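Long-range contacts in ESX-5 secretion-associated protein EspG5 (Mycobacterium marinum, PDB 6VJ5), which acts as a specific cytoplasmic chaperone for its cognate PE/PPE protein pairs, keeping the dimers from aggregating before secretion through the ESX-5 system: residues A234-S240 and V285-Y291; L20-L24 and I61-V67. Residue numbers count along the deposited sequence, not the author numbering.

Interaction 1 of 2, residues A234-S240 and V285-Y291; sequences AKGPSAS and VLDTLPY
Extended from A234 to P237, the first segment begins strand 234-247 of the large antiparallel sheet; A239 (phi/psi -63/-20) kinks it. The second leaves helix 275-286 through a type I turn, L286 to L289, and continues past L289 (-64/151), the two segments running in opposite directions, CA separations being 6.3 Å (G236-P290), 4.4 Å (S238-L289) and 5.3 Å (S240-V285). They are not paired as strands: one weak hydrogen bond joins them, A239 N to T288 O (3.4 Å). G236 makes room for P290, since a CB there would clash with P290 CG. T288 OG1 (chi1 p) hydrogen-bonds V285 O (2.6 Å), which S238 CB touches at 3.3 Å. S238 OG (chi1 p) donates a hydrogen bond to S240 O (2.9 Å) and is also hydrogen-bonded to A227 N of strand 221-231; S240 OG is hydrogen-bonded to Q256 O. P237 turns away and packs on PPE41, placing this part of the strand beside the client. Y291 (chi1 m) brings OH to 3.6 Å from A234 CB.

Interaction 2 of 2, residues L20-L24 and I61-V67; sequences LQALL and IVVGDTV
V67, L23 and L20 form the heart of this apolar contact between the last turn of helix 14-23 and a two-stranded beta hairpin. The hairpin joins strands 62-63 and 66-67 through a type II' turn, V63 to T66, closed by V63 N to T66 O (2.7 Å) and T66 N to V63 O (2.9 Å); T66 OG1 adds a 3.1 Å hydrogen bond to V63 O. With G64 at its second position, taking the positive phi (62/-101), this turn is the usual connection of a tight two-residue hairpin; here the face carrying V62 and V67 (both chi1 t, CA-to-CB toward the helix) packs on the helix. The helix breaks at L24 (-116/14), and the closest CA pair is L23-V67, 7.4 Å apart. V67 loses the most area: its CG2 lies 3.7 Å from L23 CD1 and 4.1 Å from L20 CD2, its CB 4.0 Å from L24 CD2. L23 (m, t) directs its CA-to-CB bond toward the hairpin, its CD1 also 3.6 Å from V62 CG2. L20 (m, t) extends CD2 to 3.9 Å from V62 CG2 and 4.1 Å from I61 CG2. No hydrogen bond crosses; apolar contacts of leucine, isoleucine and valine side chains join helix and hairpin. Helix 51-58 supplies M56 against L20 and M53 against L23, while helix 69-79 sets A72 against both L24 and V67.

Interaction 2 closes near the N-terminus before interaction 1 opens at A234, its second segment lying close to the C-terminus, so the two lie in series along the chain. Their centres are 33 Å apart and their nearest atoms about 15 Å apart, without touching. The centre of interaction 1 lies about 14 Å from the centre of the chain, joining the C-terminal helix exit to strand 234-247 within the large antiparallel sheet; that of interaction 2, about 27 Å from it, links helix 14-23 to a separate small hairpin among helices 51-58 and 69-79. Strand 10-13, just before helix 14-23, is an outermost strand of that large sheet and ties the peripheral region to it. Interaction 1 lies beside PPE41, while no other chain touches interaction 2.

Interaction 1 of 2, residues A234-S240 and V285-Y291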
loop_
_atom_site.group_PDB
_atom_site.type_symbol
_atom_site.label_atom_id
_atom_site.label_comp_id
_atom_site.label_asym_id
_atom_site.label_seq_id
_atom_site.Cartn_x
_atom_site.Cartn_y
_atom_site.Cartn_z
ATOM N N ALA C 234 -3.447 14.732 17.535
ATOM C CA ALA C 234 -4.682 14.035 17.861
ATOM C C ALA C 234 -5.856 14.631 17.087
ATOM O O ALA C 234 -5.826 15.784 16.648
ATOM C CB ALA C 234 -4.954 14.106 19.365
ATOM N N LYS C 235 -6.910 13.829 16.927
ATOM C CA LYS C 235 -8.075 14.243 16.157
ATOM C C LYS C 235 -9.347 13.771 16.850
ATOM O O LYS C 235 -9.319 12.893 17.717
ATOM C CB LYS C 235 -8.012 13.700 14.720
ATOM C CG LYS C 235 -8.326 12.212 14.590
ATOM C CD LYS C 235 -7.630 11.606 13.373
ATOM C CE LYS C 235 -8.158 10.212 13.045
ATOM N NZ LYS C 235 -7.439 9.112 13.749
ATOM N N GLY C 236 -10.471 14.380 16.460
ATOM C CA GLY C 236 -11.761 14.034 17.011
ATOM C C GLY C 236 -12.940 14.529 16.195
ATOM O O GLY C 236 -12.946 15.656 15.686
ATOM N N PRO C 237 -13.972 13.697 16.068
ATOM C CA PRO C 237 -15.169 14.094 15.325
ATOM C C PRO C 237 -16.163 14.820 16.223
ATOM O O PRO C 237 -16.079 14.782 17.453
ATOM C CB PRO C 237 -15.743 12.749 14.865
ATOM C CG PRO C 237 -15.461 11.858 16.050
ATOM C CD PRO C 237 -14.110 12.328 16.612
ATOM N N SER C 238 -17.125 15.476 15.578
ATOM C CA SER C 238 -18.245 16.050 16.313
ATOM C C SER C 238 -19.077 14.929 16.922
ATOM O O SER C 238 -19.381 13.934 16.256
ATOM C CB SER C 238 -19.111 16.915 15.401
ATOM O OG SER C 238 -19.529 16.193 14.260
ATOM N N ALA C 239 -19.437 15.082 18.198
ATOM C CA ALA C 239 -20.235 14.062 18.865
ATOM C C ALA C 239 -21.600 13.901 18.215
ATOM O O ALA C 239 -22.236 12.854 18.377
ATOM C CB ALA C 239 -20.396 14.405 20.348
ATOM N N SER C 240 -22.049 14.904 17.466
ATOM C CA SER C 240 -23.367 14.922 16.856
ATOM C C SER C 240 -23.248 14.980 15.341
ATOM O O SER C 240 -22.302 15.557 14.797
ATOM C CB SER C 240 -24.179 16.127 17.350
ATOM O OG SER C 240 -25.321 16.333 16.541
ATOM N N VAL C 285 -23.686 20.740 15.515
ATOM C CA VAL C 285 -22.579 19.875 15.128
ATOM C C VAL C 285 -21.257 20.528 15.500
ATOM O O VAL C 285 -20.396 19.917 16.144
ATOM C CB VAL C 285 -22.653 19.571 13.620
ATOM C CG1 VAL C 285 -21.362 18.930 13.146
ATOM C CG2 VAL C 285 -23.853 18.685 13.316
ATOM N N LEU C 286 -21.084 21.793 15.107
ATOM C CA LEU C 286 -19.809 22.469 15.316
ATOM C C LEU C 286 -19.537 22.726 16.790
ATOM O O LEU C 286 -18.374 22.749 17.208
ATOM C CB LEU C 286 -19.787 23.785 14.539
ATOM C CG LEU C 286 -19.906 23.642 13.022
ATOM C CD1 LEU C 286 -20.011 24.996 12.340
ATOM C CD2 LEU C 286 -18.720 22.853 12.469
ATOM N N ASP C 287 -20.580 22.917 17.593
ATOM C CA ASP C 287 -20.377 23.175 19.012
ATOM C C ASP C 287 -20.140 21.902 19.812
ATOM O O ASP C 287 -19.842 21.992 21.008
ATOM C CB ASP C 287 -21.571 23.942 19.584
ATOM C CG ASP C 287 -21.682 25.347 19.015
ATOM O OD1 ASP C 287 -20.656 25.870 18.533
ATOM O OD2 ASP C 287 -22.787 25.929 19.051
ATOM N N THR C 288 -20.253 20.729 19.185
ATOM C CA THR C 288 -19.925 19.464 19.829
ATOM C C THR C 288 -18.535 18.964 19.450
ATOM O O THR C 288 -18.172 17.838 19.804
ATOM C CB THR C 288 -20.963 18.393 19.487
ATOM O OG1 THR C 288 -21.081 18.262 18.063
ATOM C CG2 THR C 288 -22.314 18.747 20.087
ATOM N N LEU C 289 -17.761 19.763 18.720
ATOM C CA LEU C 289 -16.382 19.409 18.436
ATOM C C LEU C 289 -15.573 19.373 19.733
ATOM O O LEU C 289 -15.861 20.117 20.678
ATOM C CB LEU C 289 -15.768 20.407 17.460
ATOM C CG LEU C 289 -16.218 20.236 16.011
ATOM C CD1 LEU C 289 -15.914 21.480 15.206
ATOM C CD2 LEU C 289 -15.536 19.020 15.404
ATOM N N PRO C 290 -14.532 18.538 19.789
ATOM C CA PRO C 290 -13.850 18.315 21.077
ATOM C C PRO C 290 -12.947 19.457 21.513
ATOM O O PRO C 290 -12.752 19.632 22.722
ATOM C CB PRO C 290 -13.046 17.027 20.832
ATOM C CG PRO C 290 -12.784 17.040 19.340
ATOM C CD PRO C 290 -14.012 17.671 18.714
ATOM N N TYR C 291 -12.368 20.226 20.590
ATOM C CA TYR C 291 -11.333 21.196 20.931
ATOM C C TYR C 291 -11.842 22.638 20.893
ATOM O O TYR C 291 -11.083 23.564 20.604
ATOM C CB TYR C 291 -10.130 21.036 20.002
ATOM C CG TYR C 291 -9.594 19.620 19.907
ATOM C CD1 TYR C 291 -9.589 18.778 21.015
ATOM C CD2 TYR C 291 -9.100 19.121 18.707
ATOM C CE1 TYR C 291 -9.104 17.481 20.927
ATOM C CE2 TYR C 291 -8.614 17.828 18.610
ATOM C CZ TYR C 291 -8.618 17.012 19.722
ATOM O OH TYR C 291 -8.135 15.727 19.622
#

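Interaction 2 of 2, residues L20-L24 and I61-V67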
loop_
_atom_site.group_PDB
_atom_site.type_symbol
_atom_site.label_atom_id
_atom_site.label_comp_id
_atom_site.label_asym_id
_atom_site.label_seq_id
_atom_site.Cartn_x
_atom_site.Cartn_y
_atom_site.Cartn_z
ATOM N N LEU C 20 -1.151 14.853 -7.625
ATOM C CA LEU C 20 -0.903 16.112 -6.930
ATOM C C LEU C 20 -0.466 15.856 -5.497
ATOM O O LEU C 20 0.468 16.495 -4.998
ATOM C CB LEU C 20 -2.155 16.982 -6.962
ATOM C CG LEU C 20 -2.711 17.215 -8.367
ATOM C CD1 LEU C 20 -4.051 17.919 -8.308
ATOM C CD2 LEU C 20 -1.721 18.013 -9.203
ATOM N N GLN C 21 -1.123 14.914 -4.821
ATOM C CA GLN C 21 -0.678 14.525 -3.490
ATOM C C GLN C 21 0.774 14.075 -3.510
ATOM O O GLN C 21 1.549 14.406 -2.606
ATOM C CB GLN C 21 -1.561 13.408 -2.945
ATOM C CG GLN C 21 -2.966 13.832 -2.616
ATOM C CD GLN C 21 -3.816 12.667 -2.178
ATOM O OE1 GLN C 21 -4.115 11.774 -2.970
ATOM N NE2 GLN C 21 -4.200 12.657 -0.907
ATOM N N ALA C 22 1.159 13.311 -4.536
ATOM C CA ALA C 22 2.535 12.842 -4.642
ATOM C C ALA C 22 3.485 14.002 -4.914
ATOM O O ALA C 22 4.504 14.156 -4.231
ATOM C CB ALA C 22 2.642 11.785 -5.742
ATOM N N LEU C 23 3.160 14.841 -5.903
ATOM C CA LEU C 23 4.019 15.976 -6.224
ATOM C C LEU C 23 4.239 16.889 -5.024
ATOM O O LEU C 23 5.258 17.587 -4.968
ATOM C CB LEU C 23 3.424 16.792 -7.374
ATOM C CG LEU C 23 3.273 16.067 -8.707
ATOM C CD1 LEU C 23 2.590 16.957 -9.740
ATOM C CD2 LEU C 23 4.621 15.605 -9.234
ATOM N N LEU C 24 3.311 16.898 -4.070
ATOM C CA LEU C 24 3.367 17.800 -2.926
ATOM C C LEU C 24 3.525 17.055 -1.608
ATOM O O LEU C 24 3.328 17.659 -0.543
ATOM C CB LEU C 24 2.106 18.669 -2.902
ATOM C CG LEU C 24 1.794 19.428 -4.196
ATOM C CD1 LEU C 24 0.293 19.650 -4.320
ATOM C CD2 LEU C 24 2.530 20.757 -4.242
ATOM N N ILE C 61 -2.353 23.179 -14.351
ATOM C CA ILE C 61 -2.342 22.751 -12.956
ATOM C C ILE C 61 -0.927 22.403 -12.519
ATOM O O ILE C 61 -0.511 22.710 -11.394
ATOM C CB ILE C 61 -3.297 21.559 -12.763
ATOM C CG1 ILE C 61 -4.706 21.929 -13.225
ATOM C CG2 ILE C 61 -3.308 21.110 -11.310
ATOM C CD1 ILE C 61 -5.663 20.756 -13.252
ATOM N N VAL C 62 -0.171 21.748 -13.394
ATOM C CA VAL C 62 1.224 21.416 -13.149
ATOM C C VAL C 62 2.047 22.073 -14.245
ATOM O O VAL C 62 1.833 21.805 -15.435
ATOM C CB VAL C 62 1.456 19.898 -13.119
ATOM C CG1 VAL C 62 2.946 19.597 -13.144
ATOM C CG2 VAL C 62 0.801 19.289 -11.889
ATOM N N VAL C 63 2.971 22.939 -13.847
ATOM C CA VAL C 63 3.893 23.588 -14.769
ATOM C C VAL C 63 5.215 22.840 -14.663
ATOM O O VAL C 63 5.896 22.905 -13.633
ATOM C CB VAL C 63 4.055 25.081 -14.455
ATOM C CG1 VAL C 63 4.629 25.807 -15.662
ATOM C CG2 VAL C 63 2.720 25.680 -14.037
ATOM N N GLY C 64 5.572 22.115 -15.719
ATOM C CA GLY C 64 6.734 21.253 -15.680
ATOM C C GLY C 64 6.584 20.164 -14.640
ATOM O O GLY C 64 5.898 19.163 -14.871
ATOM N N ASP C 65 7.226 20.349 -13.486
ATOM C CA ASP C 65 7.092 19.435 -12.359
ATOM C C ASP C 65 6.594 20.145 -11.108
ATOM O O ASP C 65 6.520 19.528 -10.039
ATOM C CB ASP C 65 8.428 18.745 -12.069
ATOM C CG ASP C 65 8.841 17.793 -13.174
ATOM O OD1 ASP C 65 7.961 17.087 -13.710
ATOM O OD2 ASP C 65 10.043 17.753 -13.509
ATOM N N THR C 66 6.261 21.426 -11.208
ATOM C CA THR C 66 5.796 22.212 -10.075
ATOM C C THR C 66 4.300 22.454 -10.230
ATOM O O THR C 66 3.833 22.807 -11.318
ATOM C CB THR C 66 6.551 23.540 -9.975
ATOM O OG1 THR C 66 6.057 24.451 -10.963
ATOM C CG2 THR C 66 8.048 23.317 -10.191
ATOM N N VAL C 67 3.558 22.242 -9.155
ATOM C CA VAL C 67 2.117 22.460 -9.166
ATOM C C VAL C 67 1.841 23.950 -9.040
ATOM O O VAL C 67 2.472 24.647 -8.237
ATOM C CB VAL C 67 1.448 21.667 -8.028
ATOM C CG1 VAL C 67 -0.035 21.989 -7.956
ATOM C CG2 VAL C 67 1.659 20.170 -8.219
#